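Rio2 kinase (Chaetomium thermophilum, PDB 4GYG) is a RIO-type kinase that binds ADP and magnesium and probably transfers phosphate from ATP to serine and threonine residues of proteins. Local coordinates at residues 95-100 / 115-120; 155-160 / 181-186; 173-178 / 215-220; 225-230 / 272-277; 233-238 / 256-261. All coordinates share one frame; numbering follows the deposited sequence.

Contact 1. Residues 95-100 / 115-120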
# COMPACT_ATOMS: atom_id res chain seq x y z
N ASP A 95 -7.03 16.94 3.02
CA ASP A 95 -6.40 16.20 1.93
C ASP A 95 -7.45 15.48 1.11
O ASP A 95 -7.30 15.32 -0.09
CB ASP A 95 -5.35 15.22 2.45
CG ASP A 95 -4.11 15.91 2.94
OD1 ASP A 95 -3.43 16.55 2.11
OD2 ASP A 95 -3.81 15.81 4.14
N VAL A 96 -8.52 15.06 1.78
CA VAL A 96 -9.67 14.43 1.15
C VAL A 96 -10.94 15.18 1.54
O VAL A 96 -11.22 15.37 2.73
CB VAL A 96 -9.87 12.97 1.64
CG1 VAL A 96 -11.20 12.40 1.13
CG2 VAL A 96 -8.71 12.09 1.22
N TYR A 97 -11.72 15.60 0.55
CA TYR A 97 -12.97 16.31 0.80
C TYR A 97 -14.17 15.46 0.37
O TYR A 97 -15.24 15.52 1.00
CB TYR A 97 -12.98 17.66 0.08
CG TYR A 97 -14.34 18.29 0.00
CD1 TYR A 97 -14.82 19.06 1.06
CD2 TYR A 97 -15.15 18.13 -1.12
CE1 TYR A 97 -16.07 19.65 1.01
CE2 TYR A 97 -16.41 18.72 -1.18
CZ TYR A 97 -16.86 19.48 -0.11
OH TYR A 97 -18.11 20.08 -0.14
N SER A 98 -14.00 14.68 -0.70
CA SER A 98 -15.04 13.74 -1.12
C SER A 98 -14.48 12.38 -1.56
O SER A 98 -13.31 12.25 -1.91
CB SER A 98 -15.91 14.32 -2.23
OG SER A 98 -15.13 14.54 -3.38
N VAL A 99 -15.34 11.39 -1.53
CA VAL A 99 -14.97 10.03 -1.87
C VAL A 99 -15.69 9.61 -3.15
O VAL A 99 -16.88 9.92 -3.33
CB VAL A 99 -15.27 9.09 -0.70
CG1 VAL A 99 -15.33 7.67 -1.17
CG2 VAL A 99 -14.22 9.27 0.41
N GLY A 100 -14.98 8.92 -4.04
CA GLY A 100 -15.52 8.60 -5.35
C GLY A 100 -16.32 7.32 -5.35
O GLY A 100 -16.16 6.49 -4.47
N ALA A 115 -11.37 13.10 -3.84
CA ALA A 115 -11.07 14.43 -4.36
C ALA A 115 -10.94 15.46 -3.22
O ALA A 115 -11.66 15.36 -2.22
CB ALA A 115 -12.13 14.84 -5.40
N ASP A 116 -10.04 16.42 -3.36
CA ASP A 116 -9.91 17.48 -2.36
C ASP A 116 -10.96 18.56 -2.60
O ASP A 116 -11.76 18.46 -3.52
CB ASP A 116 -8.49 18.07 -2.32
CG ASP A 116 -8.08 18.75 -3.63
OD1 ASP A 116 -8.94 19.36 -4.31
OD2 ASP A 116 -6.88 18.68 -3.97
N GLU A 117 -10.94 19.61 -1.79
CA GLU A 117 -11.93 20.68 -1.91
C GLU A 117 -11.76 21.48 -3.19
O GLU A 117 -12.71 22.06 -3.70
CB GLU A 117 -11.87 21.61 -0.70
CG GLU A 117 -12.99 22.63 -0.61
CD GLU A 117 -13.11 23.22 0.78
OE1 GLU A 117 -14.22 23.69 1.13
OE2 GLU A 117 -12.10 23.21 1.52
N LYS A 118 -10.54 21.52 -3.73
CA LYS A 118 -10.31 22.19 -4.99
C LYS A 118 -10.68 21.33 -6.21
O LYS A 118 -10.47 21.74 -7.35
CB LYS A 118 -8.87 22.67 -5.11
CG LYS A 118 -8.77 24.07 -5.67
CD LYS A 118 -9.49 25.08 -4.77
CE LYS A 118 -9.31 26.51 -5.29
NZ LYS A 118 -10.08 27.50 -4.47
N GLY A 119 -11.25 20.15 -5.97
CA GLY A 119 -11.70 19.30 -7.06
C GLY A 119 -10.62 18.41 -7.67
O GLY A 119 -10.88 17.74 -8.66
N LYS A 120 -9.42 18.41 -7.09
CA LYS A 120 -8.32 17.58 -7.57
C LYS A 120 -8.45 16.12 -7.11
O LYS A 120 -8.53 15.84 -5.91
CB LYS A 120 -6.97 18.16 -7.13
CG LYS A 120 -5.77 17.46 -7.75
CD LYS A 120 -4.53 17.48 -6.85
CE LYS A 120 -3.26 17.12 -7.61
NZ LYS A 120 -2.08 16.94 -6.71

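Contact 2. Residues 155-160 / 181-186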
# COMPACT_ATOMS: atom_id res chain seq x y z
N LEU A 155 -0.25 -4.51 11.58
CA LEU A 155 0.59 -4.87 10.45
C LEU A 155 0.26 -3.97 9.27
O LEU A 155 1.18 -3.44 8.61
CB LEU A 155 0.40 -6.35 10.08
CG LEU A 155 0.87 -7.39 11.12
CD1 LEU A 155 0.37 -8.80 10.80
CD2 LEU A 155 2.42 -7.36 11.36
N SER A 156 -1.03 -3.76 9.03
CA SER A 156 -1.47 -2.88 7.94
C SER A 156 -1.01 -1.44 8.11
O SER A 156 -0.69 -0.79 7.09
CB SER A 156 -2.99 -2.97 7.68
OG SER A 156 -3.33 -4.20 7.05
N ARG A 157 -0.98 -0.95 9.36
CA ARG A 157 -0.38 0.35 9.70
C ARG A 157 1.08 0.35 9.28
O ARG A 157 1.57 1.30 8.66
CB ARG A 157 -0.45 0.67 11.21
CG ARG A 157 -1.14 2.01 11.61
CD ARG A 157 -0.17 3.18 11.99
NE ARG A 157 -0.86 4.23 12.77
CZ ARG A 157 -0.80 5.55 12.54
NH1 ARG A 157 -0.08 6.06 11.54
NH2 ARG A 157 -1.49 6.37 13.32
N LEU A 158 1.79 -0.73 9.63
CA LEU A 158 3.21 -0.79 9.29
C LEU A 158 3.43 -0.76 7.78
O LEU A 158 4.37 -0.12 7.31
CB LEU A 158 3.89 -2.02 9.90
CG LEU A 158 4.03 -2.11 11.41
CD1 LEU A 158 4.76 -3.44 11.75
CD2 LEU A 158 4.71 -0.86 12.02
N ALA A 159 2.57 -1.45 7.03
CA ALA A 159 2.69 -1.50 5.58
C ALA A 159 2.46 -0.12 4.97
O ALA A 159 3.12 0.25 4.01
CB ALA A 159 1.70 -2.52 4.99
N ALA A 160 1.52 0.63 5.53
CA ALA A 160 1.22 1.97 5.04
C ALA A 160 2.36 2.95 5.31
O ALA A 160 2.65 3.82 4.49
CB ALA A 160 -0.07 2.48 5.66
N ILE A 181 1.23 11.91 -0.81
CA ILE A 181 0.60 13.13 -0.33
C ILE A 181 0.37 13.07 1.19
O ILE A 181 0.68 14.00 1.90
CB ILE A 181 -0.71 13.48 -1.10
CG1 ILE A 181 -0.43 13.73 -2.59
CG2 ILE A 181 -1.40 14.68 -0.49
CD1 ILE A 181 -1.69 13.74 -3.46
N ALA A 182 -0.16 11.97 1.68
CA ALA A 182 -0.43 11.88 3.11
C ALA A 182 -0.57 10.43 3.52
O ALA A 182 -0.77 9.57 2.67
CB ALA A 182 -1.69 12.67 3.48
N GLN A 183 -0.50 10.19 4.82
CA GLN A 183 -0.51 8.85 5.38
C GLN A 183 -1.22 8.94 6.74
O GLN A 183 -0.91 9.82 7.54
CB GLN A 183 0.93 8.35 5.54
CG GLN A 183 1.09 6.85 5.80
CD GLN A 183 0.79 6.42 7.24
OE1 GLN A 183 0.16 5.39 7.46
NE2 GLN A 183 1.22 7.20 8.21
N SER A 184 -2.19 8.07 6.99
CA SER A 184 -2.73 7.94 8.34
C SER A 184 -3.14 6.50 8.60
O SER A 184 -3.92 5.93 7.85
CB SER A 184 -3.94 8.86 8.56
OG SER A 184 -4.66 8.46 9.71
N ARG A 185 -2.60 5.92 9.66
CA ARG A 185 -2.90 4.53 10.02
C ARG A 185 -2.54 3.54 8.93
O ARG A 185 -1.37 3.43 8.56
CB ARG A 185 -4.36 4.39 10.47
CG ARG A 185 -4.65 5.17 11.75
CD ARG A 185 -6.10 5.56 11.87
NE ARG A 185 -6.38 6.27 13.12
CZ ARG A 185 -6.63 7.57 13.21
NH1 ARG A 185 -6.64 8.33 12.14
NH2 ARG A 185 -6.87 8.12 14.40
N HIS A 186 -3.54 2.81 8.42
CA HIS A 186 -3.32 1.81 7.37
C HIS A 186 -3.49 2.35 5.94
O HIS A 186 -3.61 1.59 4.95
CB HIS A 186 -4.27 0.61 7.60
CG HIS A 186 -5.73 0.97 7.58
ND1 HIS A 186 -6.23 2.14 8.13
CD2 HIS A 186 -6.80 0.31 7.08
CE1 HIS A 186 -7.54 2.17 7.96
NE2 HIS A 186 -7.91 1.08 7.32

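Contact 3. Residues 173-178 / 215-220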
# COMPACT_ATOMS: atom_id res chain seq x y z
N GLU A 173 14.15 11.33 -5.07
CA GLU A 173 15.31 11.04 -5.92
C GLU A 173 14.97 11.02 -7.42
O GLU A 173 15.82 10.70 -8.25
CB GLU A 173 15.96 9.71 -5.52
CG GLU A 173 16.52 9.67 -4.12
CD GLU A 173 17.68 10.63 -3.90
OE1 GLU A 173 17.71 11.28 -2.84
OE2 GLU A 173 18.57 10.72 -4.77
N GLY A 174 13.72 11.30 -7.78
CA GLY A 174 13.36 11.38 -9.18
C GLY A 174 12.94 10.08 -9.85
O GLY A 174 12.88 10.03 -11.08
N PHE A 175 12.67 9.04 -9.07
CA PHE A 175 12.09 7.81 -9.62
C PHE A 175 10.65 8.07 -10.08
O PHE A 175 9.99 8.94 -9.53
CB PHE A 175 12.11 6.68 -8.57
CG PHE A 175 13.45 6.04 -8.40
CD1 PHE A 175 13.80 4.91 -9.12
CD2 PHE A 175 14.38 6.57 -7.51
CE1 PHE A 175 15.05 4.31 -8.96
CE2 PHE A 175 15.65 5.98 -7.34
CZ PHE A 175 15.98 4.85 -8.07
N PRO A 176 10.18 7.34 -11.10
CA PRO A 176 8.80 7.50 -11.59
C PRO A 176 7.82 6.73 -10.71
O PRO A 176 7.53 5.56 -10.97
CB PRO A 176 8.86 6.89 -12.99
CG PRO A 176 9.93 5.85 -12.87
CD PRO A 176 10.95 6.38 -11.91
N VAL A 177 7.35 7.40 -9.66
CA VAL A 177 6.44 6.79 -8.69
C VAL A 177 5.38 7.85 -8.41
O VAL A 177 5.62 9.02 -8.68
CB VAL A 177 7.17 6.43 -7.37
CG1 VAL A 177 8.23 5.40 -7.62
CG2 VAL A 177 7.76 7.68 -6.75
N PRO A 178 4.20 7.45 -7.88
CA PRO A 178 3.16 8.43 -7.56
C PRO A 178 3.60 9.40 -6.46
O PRO A 178 4.38 9.02 -5.58
CB PRO A 178 1.99 7.56 -7.06
CG PRO A 178 2.28 6.17 -7.59
CD PRO A 178 3.77 6.07 -7.55
N ILE A 215 14.48 -2.44 -17.05
CA ILE A 215 15.67 -3.01 -16.46
C ILE A 215 16.51 -1.91 -15.82
O ILE A 215 17.07 -2.08 -14.74
CB ILE A 215 16.51 -3.76 -17.49
CG1 ILE A 215 15.76 -5.01 -17.99
CG2 ILE A 215 17.90 -4.09 -16.92
CD1 ILE A 215 15.61 -6.11 -16.96
N ALA A 216 16.55 -0.77 -16.50
CA ALA A 216 17.24 0.40 -15.97
C ALA A 216 16.70 0.82 -14.60
O ALA A 216 17.46 1.15 -13.68
CB ALA A 216 17.14 1.56 -16.98
N LEU A 217 15.38 0.80 -14.46
CA LEU A 217 14.73 1.08 -13.18
C LEU A 217 15.21 0.13 -12.09
O LEU A 217 15.54 0.56 -10.98
CB LEU A 217 13.21 0.98 -13.30
CG LEU A 217 12.51 2.27 -13.68
CD1 LEU A 217 11.01 2.05 -13.73
CD2 LEU A 217 12.90 3.33 -12.64
N ILE A 218 15.23 -1.17 -12.41
CA ILE A 218 15.65 -2.18 -11.45
C ILE A 218 17.09 -1.94 -11.04
O ILE A 218 17.44 -2.11 -9.87
CB ILE A 218 15.49 -3.58 -12.03
CG1 ILE A 218 13.99 -3.88 -12.20
CG2 ILE A 218 16.19 -4.62 -11.16
CD1 ILE A 218 13.68 -5.28 -12.71
N LEU A 219 17.93 -1.52 -11.99
CA LEU A 219 19.32 -1.24 -11.67
C LEU A 219 19.42 0.07 -10.89
O LEU A 219 20.24 0.20 -10.00
CB LEU A 219 20.19 -1.20 -12.93
CG LEU A 219 20.17 -2.46 -13.80
CD1 LEU A 219 21.00 -2.26 -15.03
CD2 LEU A 219 20.62 -3.72 -13.04
N ARG A 220 18.55 1.02 -11.20
CA ARG A 220 18.51 2.27 -10.44
C ARG A 220 18.11 2.00 -9.00
O ARG A 220 18.73 2.50 -8.07
CB ARG A 220 17.54 3.26 -11.06
CG ARG A 220 18.14 4.19 -12.09
CD ARG A 220 17.22 5.39 -12.28
NE ARG A 220 17.40 6.38 -11.22
CZ ARG A 220 16.59 7.42 -11.03
NH1 ARG A 220 15.54 7.57 -11.82
NH2 ARG A 220 16.83 8.29 -10.05

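Contact 4. Residues 225-230 / 272-277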
# COMPACT_ATOMS: atom_id res chain seq x y z
N GLY A 225 20.08 0.83 -3.28
CA GLY A 225 19.91 -0.12 -2.20
C GLY A 225 18.59 -0.87 -2.13
O GLY A 225 18.33 -1.57 -1.16
N LEU A 226 17.76 -0.75 -3.17
CA LEU A 226 16.41 -1.31 -3.10
C LEU A 226 16.11 -2.45 -4.08
O LEU A 226 16.59 -2.46 -5.22
CB LEU A 226 15.37 -0.23 -3.31
CG LEU A 226 15.31 0.70 -2.11
CD1 LEU A 226 14.39 1.85 -2.43
CD2 LEU A 226 14.82 -0.10 -0.89
N ILE A 227 15.31 -3.39 -3.59
CA ILE A 227 14.69 -4.40 -4.44
C ILE A 227 13.19 -4.34 -4.22
O ILE A 227 12.69 -4.55 -3.11
CB ILE A 227 15.20 -5.82 -4.11
CG1 ILE A 227 16.72 -5.90 -4.31
CG2 ILE A 227 14.48 -6.88 -4.95
CD1 ILE A 227 17.30 -7.14 -3.73
N HIS A 228 12.46 -4.04 -5.29
CA HIS A 228 11.00 -3.97 -5.25
C HIS A 228 10.41 -5.28 -4.69
O HIS A 228 9.70 -5.28 -3.67
CB HIS A 228 10.48 -3.68 -6.66
CG HIS A 228 9.02 -3.36 -6.72
ND1 HIS A 228 8.05 -4.33 -6.76
CD2 HIS A 228 8.38 -2.17 -6.77
CE1 HIS A 228 6.86 -3.76 -6.81
NE2 HIS A 228 7.03 -2.45 -6.83
N GLY A 229 10.71 -6.40 -5.34
CA GLY A 229 10.36 -7.68 -4.78
C GLY A 229 9.13 -8.33 -5.39
O GLY A 229 9.01 -9.56 -5.41
N ASP A 230 8.20 -7.52 -5.88
CA ASP A 230 6.96 -8.07 -6.41
C ASP A 230 6.55 -7.31 -7.65
O ASP A 230 5.38 -7.04 -7.88
CB ASP A 230 5.85 -8.02 -5.35
CG ASP A 230 4.90 -9.19 -5.46
OD1 ASP A 230 5.16 -10.12 -6.25
OD2 ASP A 230 3.88 -9.18 -4.74
N MET A 272 17.80 -13.75 -4.44
CA MET A 272 16.64 -14.37 -5.06
C MET A 272 15.54 -13.32 -5.38
O MET A 272 14.86 -13.44 -6.39
CB MET A 272 16.15 -15.62 -4.30
CG MET A 272 15.16 -15.41 -3.14
SD MET A 272 13.42 -15.21 -3.62
CE MET A 272 12.58 -15.61 -2.09
N TYR A 273 15.37 -12.29 -4.56
CA TYR A 273 14.37 -11.27 -4.87
C TYR A 273 14.77 -10.48 -6.11
O TYR A 273 13.92 -10.12 -6.92
CB TYR A 273 14.16 -10.30 -3.69
CG TYR A 273 13.53 -10.96 -2.49
CD1 TYR A 273 12.37 -11.72 -2.62
CD2 TYR A 273 14.11 -10.86 -1.23
CE1 TYR A 273 11.80 -12.34 -1.53
CE2 TYR A 273 13.55 -11.49 -0.14
CZ TYR A 273 12.40 -12.23 -0.30
OH TYR A 273 11.82 -12.85 0.78
N PHE A 274 16.07 -10.23 -6.26
CA PHE A 274 16.55 -9.46 -7.40
C PHE A 274 16.26 -10.18 -8.71
O PHE A 274 15.57 -9.66 -9.59
CB PHE A 274 18.04 -9.16 -7.28
CG PHE A 274 18.57 -8.26 -8.38
CD1 PHE A 274 18.59 -6.88 -8.23
CD2 PHE A 274 19.05 -8.81 -9.57
CE1 PHE A 274 19.06 -6.05 -9.24
CE2 PHE A 274 19.53 -7.99 -10.59
CZ PHE A 274 19.54 -6.62 -10.42
N ASP A 275 16.82 -11.38 -8.85
CA ASP A 275 16.72 -12.12 -10.11
C ASP A 275 15.25 -12.50 -10.42
O ASP A 275 14.85 -12.53 -11.58
CB ASP A 275 17.68 -13.33 -10.13
CG ASP A 275 19.17 -12.91 -10.16
OD1 ASP A 275 19.55 -12.06 -11.00
OD2 ASP A 275 19.96 -13.43 -9.34
N ARG A 276 14.46 -12.75 -9.37
CA ARG A 276 13.02 -12.99 -9.51
C ARG A 276 12.36 -11.81 -10.24
O ARG A 276 11.69 -11.99 -11.26
CB ARG A 276 12.38 -13.17 -8.12
CG ARG A 276 11.03 -13.84 -8.11
CD ARG A 276 10.57 -14.15 -6.68
NE ARG A 276 9.92 -13.01 -6.04
CZ ARG A 276 9.39 -13.05 -4.83
NH1 ARG A 276 9.45 -14.17 -4.13
NH2 ARG A 276 8.81 -11.97 -4.30
N ASP A 277 12.58 -10.60 -9.71
CA ASP A 277 12.14 -9.36 -10.35
C ASP A 277 12.55 -9.31 -11.83
O ASP A 277 11.71 -9.07 -12.70
CB ASP A 277 12.69 -8.13 -9.60
CG ASP A 277 11.91 -7.80 -8.32
OD1 ASP A 277 10.83 -8.40 -8.08
OD2 ASP A 277 12.36 -6.91 -7.55

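Contact 5. Residues 233-238 / 256-261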
# COMPACT_ATOMS: atom_id res chain seq x y z
N GLU A 233 2.82 -7.16 -13.07
CA GLU A 233 2.34 -6.24 -14.12
C GLU A 233 1.02 -5.54 -13.75
O GLU A 233 0.25 -5.09 -14.60
CB GLU A 233 2.28 -6.92 -15.51
CG GLU A 233 1.66 -8.31 -15.56
CD GLU A 233 2.53 -9.37 -14.91
OE1 GLU A 233 3.78 -9.29 -15.02
OE2 GLU A 233 1.96 -10.28 -14.26
N PHE A 234 0.78 -5.46 -12.45
CA PHE A 234 -0.28 -4.64 -11.92
C PHE A 234 0.48 -3.52 -11.22
O PHE A 234 -0.09 -2.52 -10.77
CB PHE A 234 -1.11 -5.45 -10.92
CG PHE A 234 -1.70 -6.72 -11.49
CD1 PHE A 234 -3.05 -6.80 -11.79
CD2 PHE A 234 -0.91 -7.84 -11.73
CE1 PHE A 234 -3.60 -7.96 -12.32
CE2 PHE A 234 -1.44 -9.00 -12.26
CZ PHE A 234 -2.79 -9.07 -12.55
N ASN A 235 1.79 -3.72 -11.15
CA ASN A 235 2.72 -2.88 -10.42
C ASN A 235 3.49 -1.94 -11.37
O ASN A 235 4.12 -0.96 -10.95
CB ASN A 235 3.71 -3.79 -9.71
CG ASN A 235 3.19 -4.27 -8.38
OD1 ASN A 235 2.24 -3.71 -7.84
ND2 ASN A 235 3.82 -5.30 -7.84
N ILE A 236 3.44 -2.26 -12.64
CA ILE A 236 4.12 -1.46 -13.63
C ILE A 236 3.07 -0.77 -14.51
O ILE A 236 2.34 -1.43 -15.26
CB ILE A 236 5.08 -2.35 -14.45
CG1 ILE A 236 6.09 -3.00 -13.50
CG2 ILE A 236 5.75 -1.54 -15.53
CD1 ILE A 236 6.69 -4.30 -14.00
N LEU A 237 2.97 0.55 -14.37
CA LEU A 237 2.04 1.36 -15.13
C LEU A 237 2.78 1.99 -16.29
O LEU A 237 3.95 2.33 -16.18
CB LEU A 237 1.44 2.47 -14.27
CG LEU A 237 0.92 2.08 -12.90
CD1 LEU A 237 0.13 3.24 -12.27
CD2 LEU A 237 0.09 0.81 -12.96
N ILE A 238 2.09 2.14 -17.42
CA ILE A 238 2.71 2.70 -18.61
C ILE A 238 2.08 4.04 -18.90
O ILE A 238 0.85 4.15 -18.89
CB ILE A 238 2.51 1.77 -19.82
CG1 ILE A 238 3.29 0.47 -19.61
CG2 ILE A 238 2.94 2.46 -21.10
CD1 ILE A 238 4.78 0.69 -19.31
N ILE A 256 6.16 2.97 -11.45
CA ILE A 256 6.19 1.86 -10.51
C ILE A 256 5.25 2.17 -9.36
O ILE A 256 5.20 3.32 -8.89
CB ILE A 256 7.64 1.65 -9.96
CG1 ILE A 256 8.59 1.33 -11.10
CG2 ILE A 256 7.70 0.51 -8.98
CD1 ILE A 256 8.16 0.11 -11.91
N ILE A 257 4.50 1.16 -8.91
CA ILE A 257 3.75 1.30 -7.65
C ILE A 257 3.95 0.07 -6.77
O ILE A 257 4.55 -0.93 -7.21
CB ILE A 257 2.24 1.52 -7.87
CG1 ILE A 257 1.58 0.27 -8.47
CG2 ILE A 257 1.99 2.74 -8.72
CD1 ILE A 257 0.10 0.44 -8.82
N ASP A 258 3.43 0.17 -5.55
CA ASP A 258 3.42 -0.90 -4.55
C ASP A 258 4.75 -1.08 -3.85
O ASP A 258 5.61 -1.83 -4.32
CB ASP A 258 3.01 -2.25 -5.16
CG ASP A 258 1.55 -2.53 -5.00
OD1 ASP A 258 1.18 -3.04 -3.92
OD2 ASP A 258 0.78 -2.26 -5.96
N PHE A 259 4.90 -0.44 -2.69
CA PHE A 259 6.19 -0.44 -1.97
C PHE A 259 6.31 -1.08 -0.56
O PHE A 259 7.42 -1.12 -0.03
CB PHE A 259 6.77 0.98 -1.96
CG PHE A 259 6.85 1.59 -3.33
CD1 PHE A 259 7.75 1.09 -4.27
CD2 PHE A 259 6.02 2.63 -3.69
CE1 PHE A 259 7.82 1.64 -5.54
CE2 PHE A 259 6.09 3.19 -4.95
CZ PHE A 259 6.99 2.69 -5.89
N PRO A 260 5.21 -1.61 0.04
CA PRO A 260 5.48 -2.08 1.41
C PRO A 260 6.33 -3.37 1.46
O PRO A 260 6.87 -3.73 2.50
CB PRO A 260 4.07 -2.33 1.97
CG PRO A 260 3.24 -2.75 0.76
CD PRO A 260 3.84 -1.95 -0.42
N GLN A 261 6.47 -4.05 0.33
CA GLN A 261 7.24 -5.29 0.26
C GLN A 261 8.70 -5.08 -0.20
O GLN A 261 9.42 -6.06 -0.42
CB GLN A 261 6.54 -6.33 -0.64
CG GLN A 261 6.68 -6.08 -2.15
CD GLN A 261 6.29 -4.66 -2.58
OE1 GLN A 261 5.32 -4.10 -2.10
NE2 GLN A 261 7.08 -4.07 -3.47

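Contact 1. Residues 95-100 / 115-120
Tyr97 and Ser98 both face Ala115, so the antiparallel pairing of 95-100 with 115-120 begins in a classic beta bulge. Ala115 O takes two backbone donors, Tyr97 N at 2.8 Å and Ser98 N at 2.9 Å. Ala115 N returns a bond to Ser98 O at 2.9 Å, which makes Ser98 and Ala115 a hydrogen-bonded pair with their side chains on one face of the sheet. There Ser98 OG rests 3.6 Å from Ala115 CB. The side chain of Tyr97 heads for the turn. With CG turned away from the backbone N (chi1 165°), the tyrosine lays CB against the Asp116-Glu117 peptide, 3.4 Å from Glu117 N, and its ring runs obliquely past Glu117 CA. Asp116 CB packs 3.7 Å from Asp95 O, while Asp116 OD1 turns back to accept Lys120 N at 3.0 Å from above the carboxylate plane. That bond spans the type I turn Asp116-Gly119, where Gly119 takes the positive phi needed to close it. A bulge opposite the last residue before a 3:5 hairpin turn (type I with a G1 bulge) finishes this end of the five-stranded antiparallel sheet of the kinase N-lobe, beside 98-105, one of its two edge strands.

Contact 2. Residues 155-160 / 181-186
In the N-lobe of the RIO kinase fold, helix 149-172, the counterpart of helix C in other protein kinases, packs against the end of strand 180-184 and the tight turn that leads into strand 187-191. The helix segment runs nearly antiparallel to the strand, at 161°, with the axes 9.3 Å apart at closest approach. The turn does most of the touching: Arg157 CA and His186 CA come within 4.0 Å. Arg185 has a positive phi, and together with His186 it carries backbone angles close to those of a type II′ turn, which leaves Arg185 O facing the helix. There Arg157 CA offers it a CA-H...O contact at 3.4 Å, and the methyl of Ala160 sits 3.3 Å from the same oxygen. Ala160 O also meets the CG methylene of Gln183, at 3.7 Å. One turn earlier in the helix Ser156 CB packs on His186 CB at 3.8 Å. In one of its two modelled conformers, Arg157 bends at chi2 (-102°) and passes its aliphatic part over the backbone of Arg185, so that one guanidinium face covers Arg185 N. The two donors make no bond, and this placement is doubtful. Arg185 itself leaves for the N-terminal helices, with a salt bridge from NE to Glu24, and His186 NE2 bonds to Asp83. Small residues facing the hairpin let it approach closely, and the result is the helix C-to-beta4-beta5 packing of a kinase N-lobe.

Contact 3. Residues 173-178 / 215-220
A bend at chi3 (80°) folds the chain of Arg220 over the ring of Phe175, whose CG lies anti to its own carbonyl carbon. The outcome is a cation-pi stack in the place where protein kinases anchor the loop between helix C and strand beta4 to helix E of the C-lobe, here 207-223. The guanidinium lies flat on the ring, planes 12° apart, with Arg220 CZ 3.9 Å above the ring centroid. In its own plane Arg220 NH2 reaches the carbonyl of Glu173, 3.2 Å to O, meeting it from above the carbonyl plane. That carbonyl directly precedes Gly174, whose positive phi closes helix 149-172 in a Schellman motif, so the arginine also meets the helix end, through a rather long, bent bond. With a methionine at Arg220, Glu173 O would probably lose this donor and the Phe175 face its flat cationic cover. Arg220 CB adds to the grip, 3.4 Å from Phe175 CE1, and His224 meets the same ring at a steep angle. Further along, Pro176, the centre of an inverse gamma turn, leans on the helix one turn earlier. Leu217 provides the surface there: its CD2 touches the ring edge, 4.0 Å from Phe175 CD1, and Pro176 CD at 3.7 Å.

Contact 4. Residues 225-230 / 272-277
Gly229 is held at both its amide and its carbonyl by two consecutive residues of helix 270-289. Arg276 NH2 gives Gly229 O a nearly straight bond of 2.7 Å, at 164° and close to the guanidinium plane. Gly229 N in turn donates at 2.8 Å to Asp277 OD2, which accepts with its syn lone pair. Because Arg276 bends at chi3 (84°), its guanidinium turns one face to the edge of the Tyr273 ring, CD1 3.8 Å from the guanidinium plane and over its centre. The same Asp277 OD2 meets a methyl, Ile227 CG2, at 3.4 Å, where the two side chains cross obliquely. Replacing Asp277 with a leucine would probably leave Gly229 N without its acceptor and let the backbone here turn more freely. Outward from the polar pair, Ile227 wedges against the helix: CG2 on Tyr273 CB at 3.7 Å, CD1 towards Phe274 CB at 4.2 Å, both crossings at about a right angle. Phe274 continues onto Ile218 and Leu219 of helix 207-223. On the far side His228 NE2 bonds to Ile257 O, and Asp230 forms a salt bridge with Arg343, the last modelled residue. His228-Gly229-Asp230 stands where other protein kinases carry the HRD sequence of the catalytic loop, and Asp277 probably corresponds to their helix F aspartate, which likewise binds that loop's backbone. With positive phi at Gly229 and a buried carboxylate and a guanidinium on its two polar ends, the chemistry implies a loop fixed through its backbone.

Contact 5. Residues 233-238 / 256-261
Asn235 O is gripped from the start of the opposite segment: Ile257 N donates to it at 3.0 Å, at 161° and in the carbonyl plane, and Ile256 CA adds a CA-H...O contact at 3.5 Å. This is the metal-binding corner of the kinase fold, where the end of the catalytic loop meets the segment Asp258-Phe259-Pro260 that stands in the place of the DFG motif. Asn235 and Asp258 both bind magnesium, and Asp258 and Phe234 bind ADP. The two polar side chains cross at about a right angle, their flat ends turned 49° apart, bringing Asn235 OD1 within 2.8 Å of Asp258 OD2. Both atoms are acceptors, so no bond joins them; both oxygens could face one magnesium ion, as neighbouring ligands of a metal do. Asp258 OD1 has its own salt bridge to Lys125, another ADP-binding residue. Behind this corner Ile236 and Ile256 form a non-hydrogen-bonded antiparallel pair, lying side by side with Ile236 CG1 4.1 Å from Ile256 CD1. Ile257 has CG1 between its backbone N and carbonyl carbon (chi1 67°), which sends CD1 to within 3.5 Å of Phe234 O and sets CG2 across Leu237. Within its own segment, Gln261 NE2 donates to Asp258 O at 2.8 Å.

How the contacts relate
Contact 5 holds both magnesium-binding residues and two of the ADP-binding ones; contacts 3 and 4 lie next to it, centres about 11 and 12 Å away, and next to each other. Contact 4 joins it directly, through Gln261 NE2 to His228 O at 2.9 Å, beside the histidine's bond to Ile257. Contact 3 reaches it by Pro176 O and Ile256 N, 3.0 Å apart, and packs on contact 4 through Ile218 and Phe274. In the N-lobe, contacts 1 and 2 reach the same five-stranded sheet and touch where Asp95 meets Ile181 and Ala182. Contact 2 also meets contact 5, by Ala159 O on Pro260 CB, whereas contact 1 lies about 35 Å from contact 4, centre to centre.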